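Local atomic coordinates of protein kinase domain-containing protein (Chaetomium thermophilum, PDB entry 6Z3U), a protein that probably acts as the cyclin-dependent Ser/Thr kinase of the CDK-activating complex, transferring phosphate from ATP to cell-cycle kinases and the RNA polymerase II tail. Residues R90-G95 with G156-F161; F215-D220 with A276-S281; A128-K131 with A135-A138. All blocks are in the same frame, centred on the assembly; numbering follows the deposited sequence.

Interaction 1. Residues R90-G95 with G156-F161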
ATOM      1  N   ARG B  90      23.728  -0.429 -10.858  1.00 73.52           N
ATOM      2  CA  ARG B  90      25.066   0.148 -10.894  1.00 76.93           C
ATOM      3  C   ARG B  90      25.214   1.328  -9.944  1.00 75.36           C
ATOM      4  O   ARG B  90      26.344   1.691  -9.598  1.00 81.06           O
ATOM      5  CB  ARG B  90      25.421   0.597 -12.315  1.00 84.56           C
ATOM      6  CG  ARG B  90      26.053  -0.490 -13.171  1.00 95.71           C
ATOM      7  CD  ARG B  90      26.658   0.066 -14.464  1.00101.58           C
ATOM      8  NE  ARG B  90      25.661   0.264 -15.518  1.00113.70           N
ATOM      9  CZ  ARG B  90      25.129   1.437 -15.863  1.00106.33           C
ATOM     10  NH1 ARG B  90      25.488   2.557 -15.247  1.00101.65           N
ATOM     11  NH2 ARG B  90      24.231   1.486 -16.837  1.00 92.90           N
ATOM     12  N   LYS B  91      24.105   1.939  -9.520  1.00 70.52           N
ATOM     13  CA  LYS B  91      24.184   3.102  -8.645  1.00 71.75           C
ATOM     14  C   LYS B  91      24.720   2.754  -7.263  1.00 66.60           C
ATOM     15  O   LYS B  91      25.231   3.639  -6.571  1.00 65.92           O
ATOM     16  CB  LYS B  91      22.809   3.762  -8.530  1.00 66.68           C
ATOM     17  CG  LYS B  91      22.611   4.904  -9.518  1.00 71.56           C
ATOM     18  CD  LYS B  91      21.253   5.568  -9.370  1.00 71.33           C
ATOM     19  CE  LYS B  91      20.994   6.533 -10.519  1.00 69.56           C
ATOM     20  NZ  LYS B  91      19.616   7.095 -10.493  1.00 58.18           N
ATOM     21  N   TYR B  92      24.626   1.492  -6.850  1.00 65.81           N
ATOM     22  CA  TYR B  92      25.010   1.080  -5.507  1.00 61.05           C
ATOM     23  C   TYR B  92      25.960  -0.101  -5.608  1.00 57.79           C
ATOM     24  O   TYR B  92      25.674  -1.075  -6.312  1.00 58.69           O
ATOM     25  CB  TYR B  92      23.770   0.730  -4.683  1.00 52.02           C
ATOM     26  CG  TYR B  92      22.774   1.866  -4.642  1.00 50.25           C
ATOM     27  CD1 TYR B  92      21.649   1.858  -5.457  1.00 55.77           C
ATOM     28  CD2 TYR B  92      22.977   2.963  -3.819  1.00 55.49           C
ATOM     29  CE1 TYR B  92      20.743   2.902  -5.436  1.00 50.08           C
ATOM     30  CE2 TYR B  92      22.075   4.012  -3.788  1.00 58.28           C
ATOM     31  CZ  TYR B  92      20.961   3.977  -4.600  1.00 52.70           C
ATOM     32  OH  TYR B  92      20.062   5.019  -4.578  1.00 53.23           O
ATOM     33  N   ILE B  93      27.085  -0.008  -4.907  1.00 59.68           N
ATOM     34  CA  ILE B  93      28.133  -1.022  -4.941  1.00 63.11           C
ATOM     35  C   ILE B  93      27.946  -1.938  -3.742  1.00 60.36           C
ATOM     36  O   ILE B  93      27.937  -1.477  -2.594  1.00 58.08           O
ATOM     37  CB  ILE B  93      29.527  -0.375  -4.928  1.00 67.71           C
ATOM     38  CG1 ILE B  93      29.732   0.452  -6.199  1.00 71.25           C
ATOM     39  CG2 ILE B  93      30.604  -1.437  -4.787  1.00 71.45           C
ATOM     40  CD1 ILE B  93      30.817   1.500  -6.077  1.00 77.70           C
ATOM     41  N   LYS B  94      27.828  -3.238  -3.999  1.00 61.10           N
ATOM     42  CA  LYS B  94      27.584  -4.201  -2.932  1.00 59.00           C
ATOM     43  C   LYS B  94      28.883  -4.528  -2.206  1.00 62.01           C
ATOM     44  O   LYS B  94      29.946  -4.637  -2.823  1.00 67.88           O
ATOM     45  CB  LYS B  94      26.954  -5.473  -3.503  1.00 59.34           C
ATOM     46  CG  LYS B  94      25.858  -6.063  -2.624  1.00 61.69           C
ATOM     47  CD  LYS B  94      25.172  -7.258  -3.276  1.00 59.80           C
ATOM     48  CE  LYS B  94      26.085  -8.471  -3.359  1.00 60.60           C
ATOM     49  NZ  LYS B  94      25.423  -9.612  -4.050  1.00 62.11           N
ATOM     50  N   GLY B  95      28.791  -4.675  -0.884  1.00 59.56           N
ATOM     51  CA  GLY B  95      29.946  -4.921  -0.040  1.00 62.17           C
ATOM     52  C   GLY B  95      29.756  -6.147   0.836  1.00 67.95           C
ATOM     53  O   GLY B  95      29.267  -7.191   0.399  1.00 62.22           O
ATOM     54  N   GLY B 156      13.901   4.229   5.522  1.00 35.30           N
ATOM     55  CA  GLY B 156      13.758   4.787   4.195  1.00 31.19           C
ATOM     56  C   GLY B 156      14.119   3.782   3.113  1.00 28.27           C
ATOM     57  O   GLY B 156      15.194   3.185   3.149  1.00 31.23           O
ATOM     58  N   LEU B 157      13.210   3.612   2.160  1.00 28.77           N
ATOM     59  CA  LEU B 157      13.465   2.784   0.981  1.00 27.34           C
ATOM     60  C   LEU B 157      14.086   3.687  -0.079  1.00 28.17           C
ATOM     61  O   LEU B 157      13.397   4.491  -0.710  1.00 38.99           O
ATOM     62  CB  LEU B 157      12.179   2.129   0.494  1.00 33.72           C
ATOM     63  CG  LEU B 157      12.313   1.201  -0.714  1.00 27.78           C
ATOM     64  CD1 LEU B 157      13.220   0.027  -0.398  1.00 28.71           C
ATOM     65  CD2 LEU B 157      10.953   0.710  -1.157  1.00 30.60           C
ATOM     66  N   ILE B 158      15.401   3.565  -0.262  1.00 31.52           N
ATOM     67  CA  ILE B 158      16.108   4.468  -1.165  1.00 30.92           C
ATOM     68  C   ILE B 158      15.808   4.132  -2.619  1.00 34.33           C
ATOM     69  O   ILE B 158      15.590   5.030  -3.442  1.00 36.97           O
ATOM     70  CB  ILE B 158      17.620   4.426  -0.878  1.00 30.67           C
ATOM     71  CG1 ILE B 158      17.906   5.073   0.477  1.00 30.18           C
ATOM     72  CG2 ILE B 158      18.387   5.104  -2.005  1.00 31.84           C
ATOM     73  CD1 ILE B 158      19.283   4.784   1.024  1.00 36.41           C
ATOM     74  N   SER B 159      15.797   2.848  -2.963  1.00 35.12           N
ATOM     75  CA  SER B 159      15.624   2.437  -4.350  1.00 31.38           C
ATOM     76  C   SER B 159      15.232   0.968  -4.386  1.00 31.31           C
ATOM     77  O   SER B 159      15.354   0.246  -3.394  1.00 30.91           O
ATOM     78  CB  SER B 159      16.901   2.686  -5.158  1.00 32.63           C
ATOM     79  OG  SER B 159      16.790   2.168  -6.470  1.00 44.13           O
ATOM     80  N   VAL B 160      14.755   0.537  -5.552  1.00 31.78           N
ATOM     81  CA  VAL B 160      14.393  -0.854  -5.803  1.00 31.99           C
ATOM     82  C   VAL B 160      14.853  -1.216  -7.207  1.00 33.18           C
ATOM     83  O   VAL B 160      14.645  -0.448  -8.151  1.00 35.41           O
ATOM     84  CB  VAL B 160      12.877  -1.094  -5.661  1.00 31.18           C
ATOM     85  CG1 VAL B 160      12.536  -2.551  -5.938  1.00 31.57           C
ATOM     86  CG2 VAL B 160      12.406  -0.695  -4.279  1.00 30.07           C
ATOM     87  N   PHE B 161      15.475  -2.383  -7.346  1.00 33.94           N
ATOM     88  CA  PHE B 161      15.889  -2.872  -8.651  1.00 37.30           C
ATOM     89  C   PHE B 161      15.849  -4.392  -8.641  1.00 43.83           C
ATOM     90  O   PHE B 161      15.926  -5.030  -7.588  1.00 44.02           O
ATOM     91  CB  PHE B 161      17.295  -2.379  -9.019  1.00 54.18           C
ATOM     92  CG  PHE B 161      18.370  -2.845  -8.076  1.00 57.91           C
ATOM     93  CD1 PHE B 161      18.969  -4.084  -8.243  1.00 58.47           C
ATOM     94  CD2 PHE B 161      18.788  -2.043  -7.027  1.00 55.46           C
ATOM     95  CE1 PHE B 161      19.957  -4.517  -7.377  1.00 54.46           C
ATOM     96  CE2 PHE B 161      19.778  -2.470  -6.160  1.00 52.26           C
ATOM     97  CZ  PHE B 161      20.362  -3.708  -6.336  1.00 53.39           C
TER

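Interaction 2. Residues F215-D220 with A276-S281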
ATOM      1  N   PHE B 215      -3.073   5.982   6.776  1.00 30.18           N
ATOM      2  CA  PHE B 215      -4.040   4.890   6.696  1.00 26.19           C
ATOM      3  C   PHE B 215      -3.347   3.553   6.443  1.00 24.35           C
ATOM      4  O   PHE B 215      -3.718   2.787   5.552  1.00 26.28           O
ATOM      5  CB  PHE B 215      -5.091   5.175   5.622  1.00 29.65           C
ATOM      6  CG  PHE B 215      -5.602   6.584   5.640  1.00 26.30           C
ATOM      7  CD1 PHE B 215      -6.361   7.044   6.704  1.00 25.86           C
ATOM      8  CD2 PHE B 215      -5.335   7.445   4.590  1.00 24.16           C
ATOM      9  CE1 PHE B 215      -6.834   8.338   6.724  1.00 33.48           C
ATOM     10  CE2 PHE B 215      -5.808   8.738   4.603  1.00 25.05           C
ATOM     11  CZ  PHE B 215      -6.556   9.187   5.671  1.00 36.53           C
ATOM     12  N   ILE B 216      -2.331   3.271   7.254  1.00 29.02           N
ATOM     13  CA  ILE B 216      -1.567   2.034   7.171  1.00 23.11           C
ATOM     14  C   ILE B 216      -1.431   1.466   8.574  1.00 21.70           C
ATOM     15  O   ILE B 216      -1.055   2.185   9.506  1.00 21.29           O
ATOM     16  CB  ILE B 216      -0.179   2.262   6.547  1.00 22.21           C
ATOM     17  CG1 ILE B 216      -0.317   2.724   5.098  1.00 22.74           C
ATOM     18  CG2 ILE B 216       0.646   0.990   6.623  1.00 22.25           C
ATOM     19  CD1 ILE B 216       0.915   3.411   4.564  1.00 30.41           C
ATOM     20  N   LEU B 217      -1.753   0.187   8.727  1.00 21.86           N
ATOM     21  CA  LEU B 217      -1.540  -0.533   9.974  1.00 21.56           C
ATOM     22  C   LEU B 217      -0.256  -1.345   9.862  1.00 21.61           C
ATOM     23  O   LEU B 217      -0.027  -2.010   8.848  1.00 24.27           O
ATOM     24  CB  LEU B 217      -2.723  -1.451  10.282  1.00 24.50           C
ATOM     25  CG  LEU B 217      -4.074  -0.775  10.514  1.00 22.34           C
ATOM     26  CD1 LEU B 217      -5.181  -1.818  10.619  1.00 30.00           C
ATOM     27  CD2 LEU B 217      -4.034   0.086  11.766  1.00 21.72           C
ATOM     28  N   HIS B 218       0.582  -1.281  10.898  1.00 21.20           N
ATOM     29  CA  HIS B 218       1.841  -2.021  10.878  1.00 21.33           C
ATOM     30  C   HIS B 218       1.636  -3.474  11.296  1.00 21.64           C
ATOM     31  O   HIS B 218       2.099  -4.394  10.615  1.00 22.43           O
ATOM     32  CB  HIS B 218       2.859  -1.335  11.790  1.00 20.88           C
ATOM     33  CG  HIS B 218       4.221  -1.950  11.746  1.00 21.11           C
ATOM     34  ND1 HIS B 218       4.588  -3.004  12.555  1.00 23.92           N
ATOM     35  CD2 HIS B 218       5.308  -1.654  10.997  1.00 23.52           C
ATOM     36  CE1 HIS B 218       5.841  -3.333  12.303  1.00 24.80           C
ATOM     37  NE2 HIS B 218       6.302  -2.531  11.360  1.00 31.71           N
ATOM     38  N   ARG B 219       0.953  -3.690  12.419  1.00 21.48           N
ATOM     39  CA  ARG B 219       0.511  -5.017  12.848  1.00 21.98           C
ATOM     40  C   ARG B 219       1.678  -5.964  13.121  1.00 22.12           C
ATOM     41  O   ARG B 219       1.562  -7.178  12.939  1.00 22.77           O
ATOM     42  CB  ARG B 219      -0.463  -5.642  11.842  1.00 22.68           C
ATOM     43  CG  ARG B 219      -1.645  -4.737  11.508  1.00 22.65           C
ATOM     44  CD  ARG B 219      -2.640  -5.371  10.549  1.00 23.43           C
ATOM     45  NE  ARG B 219      -2.019  -6.099   9.452  1.00 27.99           N
ATOM     46  CZ  ARG B 219      -2.700  -6.669   8.463  1.00 25.99           C
ATOM     47  NH1 ARG B 219      -4.023  -6.583   8.429  1.00 39.40           N
ATOM     48  NH2 ARG B 219      -2.057  -7.318   7.503  1.00 32.29           N
ATOM     49  N   ASP B 220       2.817  -5.424  13.558  1.00 21.69           N
ATOM     50  CA  ASP B 220       3.891  -6.260  14.077  1.00 21.95           C
ATOM     51  C   ASP B 220       4.929  -5.430  14.822  1.00 28.72           C
ATOM     52  O   ASP B 220       6.135  -5.633  14.644  1.00 33.80           O
ATOM     53  CB  ASP B 220       4.574  -7.047  12.959  1.00 29.11           C
ATOM     54  CG  ASP B 220       5.389  -8.218  13.489  1.00 30.59           C
ATOM     55  OD1 ASP B 220       5.207  -8.581  14.671  1.00 26.10           O
ATOM     56  OD2 ASP B 220       6.213  -8.771  12.729  1.00 30.57           O
ATOM     57  N   ALA B 276      -6.212   1.114  16.878  1.00 34.59           N
ATOM     58  CA  ALA B 276      -6.022   0.775  18.283  1.00 33.81           C
ATOM     59  C   ALA B 276      -5.186  -0.487  18.453  1.00 33.26           C
ATOM     60  O   ALA B 276      -4.503  -0.647  19.471  1.00 32.09           O
ATOM     61  CB  ALA B 276      -7.380   0.606  18.968  1.00 40.37           C
ATOM     62  N   VAL B 277      -5.213  -1.388  17.469  1.00 25.27           N
ATOM     63  CA  VAL B 277      -4.448  -2.625  17.596  1.00 24.72           C
ATOM     64  C   VAL B 277      -2.956  -2.327  17.665  1.00 23.72           C
ATOM     65  O   VAL B 277      -2.207  -3.011  18.372  1.00 25.99           O
ATOM     66  CB  VAL B 277      -4.775  -3.587  16.438  1.00 24.99           C
ATOM     67  CG1 VAL B 277      -6.227  -4.021  16.509  1.00 32.10           C
ATOM     68  CG2 VAL B 277      -4.455  -2.946  15.094  1.00 29.19           C
ATOM     69  N   ASP B 278      -2.496  -1.307  16.933  1.00 23.43           N
ATOM     70  CA  ASP B 278      -1.083  -0.944  16.978  1.00 22.61           C
ATOM     71  C   ASP B 278      -0.727  -0.211  18.266  1.00 22.47           C
ATOM     72  O   ASP B 278       0.370  -0.396  18.804  1.00 21.88           O
ATOM     73  CB  ASP B 278      -0.708  -0.084  15.769  1.00 22.50           C
ATOM     74  CG  ASP B 278      -0.455  -0.907  14.521  1.00 22.41           C
ATOM     75  OD1 ASP B 278      -0.065  -2.087  14.648  1.00 22.17           O
ATOM     76  OD2 ASP B 278      -0.628  -0.366  13.411  1.00 22.66           O
ATOM     77  N   ILE B 279      -1.632   0.631  18.769  1.00 25.30           N
ATOM     78  CA  ILE B 279      -1.354   1.369  19.998  1.00 23.09           C
ATOM     79  C   ILE B 279      -1.106   0.403  21.150  1.00 22.95           C
ATOM     80  O   ILE B 279      -0.233   0.636  21.995  1.00 22.59           O
ATOM     81  CB  ILE B 279      -2.508   2.343  20.303  1.00 23.98           C
ATOM     82  CG1 ILE B 279      -2.251   3.704  19.651  1.00 24.05           C
ATOM     83  CG2 ILE B 279      -2.700   2.513  21.795  1.00 24.32           C
ATOM     84  CD1 ILE B 279      -2.044   3.645  18.162  1.00 24.89           C
ATOM     85  N   TRP B 280      -1.851  -0.702  21.193  1.00 23.32           N
ATOM     86  CA  TRP B 280      -1.640  -1.694  22.243  1.00 23.30           C
ATOM     87  C   TRP B 280      -0.219  -2.235  22.207  1.00 22.46           C
ATOM     88  O   TRP B 280       0.440  -2.352  23.247  1.00 28.55           O
ATOM     89  CB  TRP B 280      -2.640  -2.839  22.092  1.00 23.93           C
ATOM     90  CG  TRP B 280      -2.442  -3.943  23.088  1.00 24.49           C
ATOM     91  CD1 TRP B 280      -1.529  -4.959  23.019  1.00 23.55           C
ATOM     92  CD2 TRP B 280      -3.186  -4.154  24.292  1.00 24.81           C
ATOM     93  NE1 TRP B 280      -1.655  -5.782  24.112  1.00 24.35           N
ATOM     94  CE2 TRP B 280      -2.665  -5.310  24.907  1.00 24.89           C
ATOM     95  CE3 TRP B 280      -4.239  -3.476  24.910  1.00 25.65           C
ATOM     96  CZ2 TRP B 280      -3.165  -5.802  26.109  1.00 25.48           C
ATOM     97  CZ3 TRP B 280      -4.732  -3.966  26.103  1.00 28.11           C
ATOM     98  CH2 TRP B 280      -4.196  -5.118  26.690  1.00 28.96           C
ATOM     99  N   SER B 281       0.267  -2.590  21.017  1.00 22.05           N
ATOM    100  CA  SER B 281       1.639  -3.071  20.900  1.00 21.36           C
ATOM    101  C   SER B 281       2.628  -2.026  21.397  1.00 20.94           C
ATOM    102  O   SER B 281       3.616  -2.363  22.061  1.00 25.61           O
ATOM    103  CB  SER B 281       1.936  -3.447  19.453  1.00 25.10           C
ATOM    104  OG  SER B 281       1.119  -4.528  19.045  1.00 36.01           O
TER

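Interaction 3. Residues A128-K131 with A135-A138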
ATOM      1  N   ALA B 128      11.506 -18.503  -2.033  1.00100.41           N
ATOM      2  CA  ALA B 128      11.835 -18.856  -0.654  1.00105.42           C
ATOM      3  C   ALA B 128      10.822 -19.877  -0.128  1.00110.06           C
ATOM      4  O   ALA B 128      10.071 -19.632   0.816  1.00 99.02           O
ATOM      5  CB  ALA B 128      11.881 -17.615   0.235  1.00 95.01           C
ATOM      6  N   GLN B 129      10.807 -21.042  -0.774  1.00110.23           N
ATOM      7  CA  GLN B 129       9.985 -22.192  -0.402  1.00104.39           C
ATOM      8  C   GLN B 129       8.486 -21.882  -0.465  1.00103.83           C
ATOM      9  O   GLN B 129       7.680 -22.546   0.192  1.00103.56           O
ATOM     10  CB  GLN B 129      10.367 -22.712   0.992  1.00101.04           C
ATOM     11  CG  GLN B 129      10.253 -24.227   1.131  1.00 98.83           C
ATOM     12  CD  GLN B 129       8.832 -24.720   1.274  1.00106.80           C
ATOM     13  OE1 GLN B 129       8.086 -24.275   2.148  1.00105.69           O
ATOM     14  NE2 GLN B 129       8.435 -25.625   0.384  1.00 92.67           N
ATOM     15  N   TYR B 130       8.094 -20.868  -1.232  1.00 97.26           N
ATOM     16  CA  TYR B 130       6.704 -20.442  -1.368  1.00 85.51           C
ATOM     17  C   TYR B 130       6.168 -20.848  -2.734  1.00 85.63           C
ATOM     18  O   TYR B 130       6.699 -20.421  -3.766  1.00 82.47           O
ATOM     19  CB  TYR B 130       6.578 -18.933  -1.150  1.00 89.87           C
ATOM     20  CG  TYR B 130       5.177 -18.462  -0.819  1.00 76.49           C
ATOM     21  CD1 TYR B 130       4.352 -19.189   0.031  1.00 77.09           C
ATOM     22  CD2 TYR B 130       4.698 -17.259  -1.323  1.00 70.38           C
ATOM     23  CE1 TYR B 130       3.075 -18.754   0.332  1.00 79.01           C
ATOM     24  CE2 TYR B 130       3.427 -16.811  -1.019  1.00 67.27           C
ATOM     25  CZ  TYR B 130       2.621 -17.559  -0.189  1.00 70.04           C
ATOM     26  OH  TYR B 130       1.355 -17.112   0.112  1.00 67.26           O
ATOM     27  N   LYS B 131       5.115 -21.667  -2.739  1.00 78.82           N
ATOM     28  CA  LYS B 131       4.566 -22.196  -3.978  1.00 73.56           C
ATOM     29  C   LYS B 131       3.488 -21.305  -4.589  1.00 63.04           C
ATOM     30  O   LYS B 131       2.945 -21.656  -5.641  1.00 64.66           O
ATOM     31  CB  LYS B 131       3.972 -23.593  -3.738  1.00 77.89           C
ATOM     32  CG  LYS B 131       4.855 -24.541  -2.926  1.00 75.96           C
ATOM     33  CD  LYS B 131       4.579 -26.001  -3.277  1.00 77.69           C
ATOM     34  CE  LYS B 131       5.436 -26.431  -4.465  1.00 76.14           C
ATOM     35  NZ  LYS B 131       5.076 -27.767  -5.018  1.00 62.58           N
ATOM     36  N   ALA B 135       5.997 -13.638  -2.160  1.00 48.45           N
ATOM     37  CA  ALA B 135       5.529 -13.750  -0.787  1.00 45.48           C
ATOM     38  C   ALA B 135       4.843 -12.458  -0.340  1.00 39.76           C
ATOM     39  O   ALA B 135       5.222 -11.362  -0.766  1.00 30.96           O
ATOM     40  CB  ALA B 135       6.693 -14.067   0.147  1.00 37.30           C
ATOM     41  N   PRO B 136       3.836 -12.560   0.536  1.00 39.22           N
ATOM     42  CA  PRO B 136       3.124 -11.341   0.959  1.00 34.79           C
ATOM     43  C   PRO B 136       4.007 -10.345   1.690  1.00 30.60           C
ATOM     44  O   PRO B 136       3.823  -9.132   1.529  1.00 31.10           O
ATOM     45  CB  PRO B 136       2.003 -11.883   1.862  1.00 32.31           C
ATOM     46  CG  PRO B 136       2.427 -13.260   2.245  1.00 32.64           C
ATOM     47  CD  PRO B 136       3.250 -13.780   1.115  1.00 38.39           C
ATOM     48  N   ASP B 137       4.961 -10.816   2.493  1.00 29.63           N
ATOM     49  CA  ASP B 137       5.854  -9.888   3.178  1.00 28.17           C
ATOM     50  C   ASP B 137       6.662  -9.066   2.184  1.00 33.09           C
ATOM     51  O   ASP B 137       7.008  -7.913   2.467  1.00 27.54           O
ATOM     52  CB  ASP B 137       6.782 -10.652   4.122  1.00 34.61           C
ATOM     53  CG  ASP B 137       7.527 -11.774   3.427  1.00 40.80           C
ATOM     54  OD1 ASP B 137       7.160 -12.111   2.284  1.00 49.19           O
ATOM     55  OD2 ASP B 137       8.477 -12.323   4.024  1.00 55.19           O
ATOM     56  N   ALA B 138       6.972  -9.635   1.018  1.00 39.19           N
ATOM     57  CA  ALA B 138       7.692  -8.884  -0.004  1.00 29.43           C
ATOM     58  C   ALA B 138       6.790  -7.844  -0.655  1.00 31.76           C
ATOM     59  O   ALA B 138       7.182  -6.684  -0.821  1.00 35.78           O
ATOM     60  CB  ALA B 138       8.254  -9.841  -1.056  1.00 37.97           C
TER

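Interaction 1. Residues R90-G95 with G156-F161
Tyr92 reaches Ile158 and Ser159 because its CG lies anti to the carbonyl carbon (chi1 -55°), a setting that throws the long side chain off strand 92-99 toward strand 157-162. On the receiving strand, the CG2 branch of Ile158 stands anti to the backbone N and is the part that meets the tyrosine. Ser159 makes its contact through CB, which the strand itself directs at the ring; its chi1 of 174° only sets the position of OG. The phenol comes in obliquely, presenting neither a clean face nor a clean edge. Its outer half does the touching: Tyr92 CZ is 3.8 Å from Ile158 CG2, and Tyr92 CE1 is 3.9 Å from Ser159 CB. Lys91 CB sits 3.7 Å above the plane of the Tyr92 ring, offset toward the rim, and covers part of one face.

No hydrogen bond joins the two segments; they meet through carbon packing alone, over a small area. The polar end of Ser159 is committed elsewhere, its OG bonding to Glu88 of the preceding helix 80-89, which also packs against Phe161. Val160 turns to the other side and meets Phe181 of the cyclin chain, so successive residues of one strand serve the N-terminal helix and the partner subunit. A classic beta bulge sets Ile158 and Ser159 together opposite Val171 of strand 168-172, and Tyr92 touches Val171 as well.

Strands 92-99 and 157-162 are the two outermost of this chain's five-stranded sheet, which curls enough to bring them within reach of one tyrosine side chain (Tyr92 CA to Ser159 CA 9.6 Å), an expression of the curled antiparallel sheet that builds the N-terminal lobe of protein kinases.

Interaction 2. Residues F215-D220 with A276-S281
Asp278 holds the backbone of His218 and Arg219 with both carboxylate oxygens, and this fork is the tight part of the contact. His218 N donates to Asp278 OD2 at 2.9 Å, arriving on the syn side 17° out of the carboxylate plane, while Arg219 N, also at 2.9 Å, bonds to the syn lone pair of Asp278 OD1. CG of Asp278 is anti to the carbonyl carbon (chi1 -81°), which extends the carboxylate from helix 276-291 to the backbone of 218-219. Leu217 CD2 flanks it, 3.8 Å from Asp278 OD2, and His212 NE2 adds a further bond to OD2.

Beyond this buried grip the contact thins. The Arg219 side chain turns away to Leu241 O, and partly exposed Asp220, the predicted proton acceptor, makes no contact with the helix segment. The His218 ring packs instead on Phe239, edge-to-face.

Residues 218-224 form the HRD catalytic loop, and such an aspartate in the F helix is a kinase hallmark. Three N-H donors gathered around a buried carboxylate probably stabilise its negative charge and fix the main chain just before Asp220, the probable catalytic base.

Interaction 3. Residues A128-K131 with A135-A138
Ala135 and Pro136 receive the ring of Tyr130, which leans over from the loop that follows strand 118-124. Its CG is anti to the backbone N (chi1 -161°), a torsion that swings the phenol toward the start of the helix. Ala135 comes first and is touched mainly through its backbone: Tyr130 CD2 is 3.6 Å from Ala135 CA, with Ala135 CB a little farther from the same ring atom, at 4.0 Å. The residue occupies the N-cap position, where its methyl can offer the helix no side-chain acceptor. Its side chain also lies about 6 Å from that of Tyr103, in the predicted ATP-binding glycine-rich loop.

Pro136 follows as the first helical residue. Its CD, the ring carbon bonded to the backbone N, packs 3.7 Å from Tyr130 CE2, and the two rings meet at a slant, with the tyrosine hydroxyl end lying beside the same carbon. Pro136 also packs against Phe150 of the cyclin chain. Helix 136-148 is the C helix of the kinase N-terminal lobe, the element that cyclins grasp throughout the CDK family, so the tyrosine contact lies at the very tip that the partner subunit also meets.

Asp137 OD1 accepts a weak bond from Ala138 N (2.8 Å, 120°). A carboxylate in the first turn would be expected to interact well with the partial positive charge of the helix start. At Ala138, which is buried, the same backbone N also makes a weak bond to Ala135 O, 3.0 Å long, at the start of the first turn.

Interaction 1 joins the first and fourth strands of the five-stranded sheet along the chain, and interaction 3 lies within the span between them, after strand 118-124; interaction 2 follows later, in the C-terminal lobe. The centres of interactions 1 and 3 are about 22 Å apart. Those of interactions 2 and 3 are about 23 Å apart. Interactions 1 and 2 have centres about 29 Å apart, and no two contacts touch. Helix 136-148 provides the bridge: interaction 3 sits at its start, while its later residues pack on Ile216 of interaction 2. Both N-lobe contacts border the cyclin chain, whereas residues 215-220 include the start of the catalytic loop, so helix 136-148 joins the cyclin-facing side to the catalytic region.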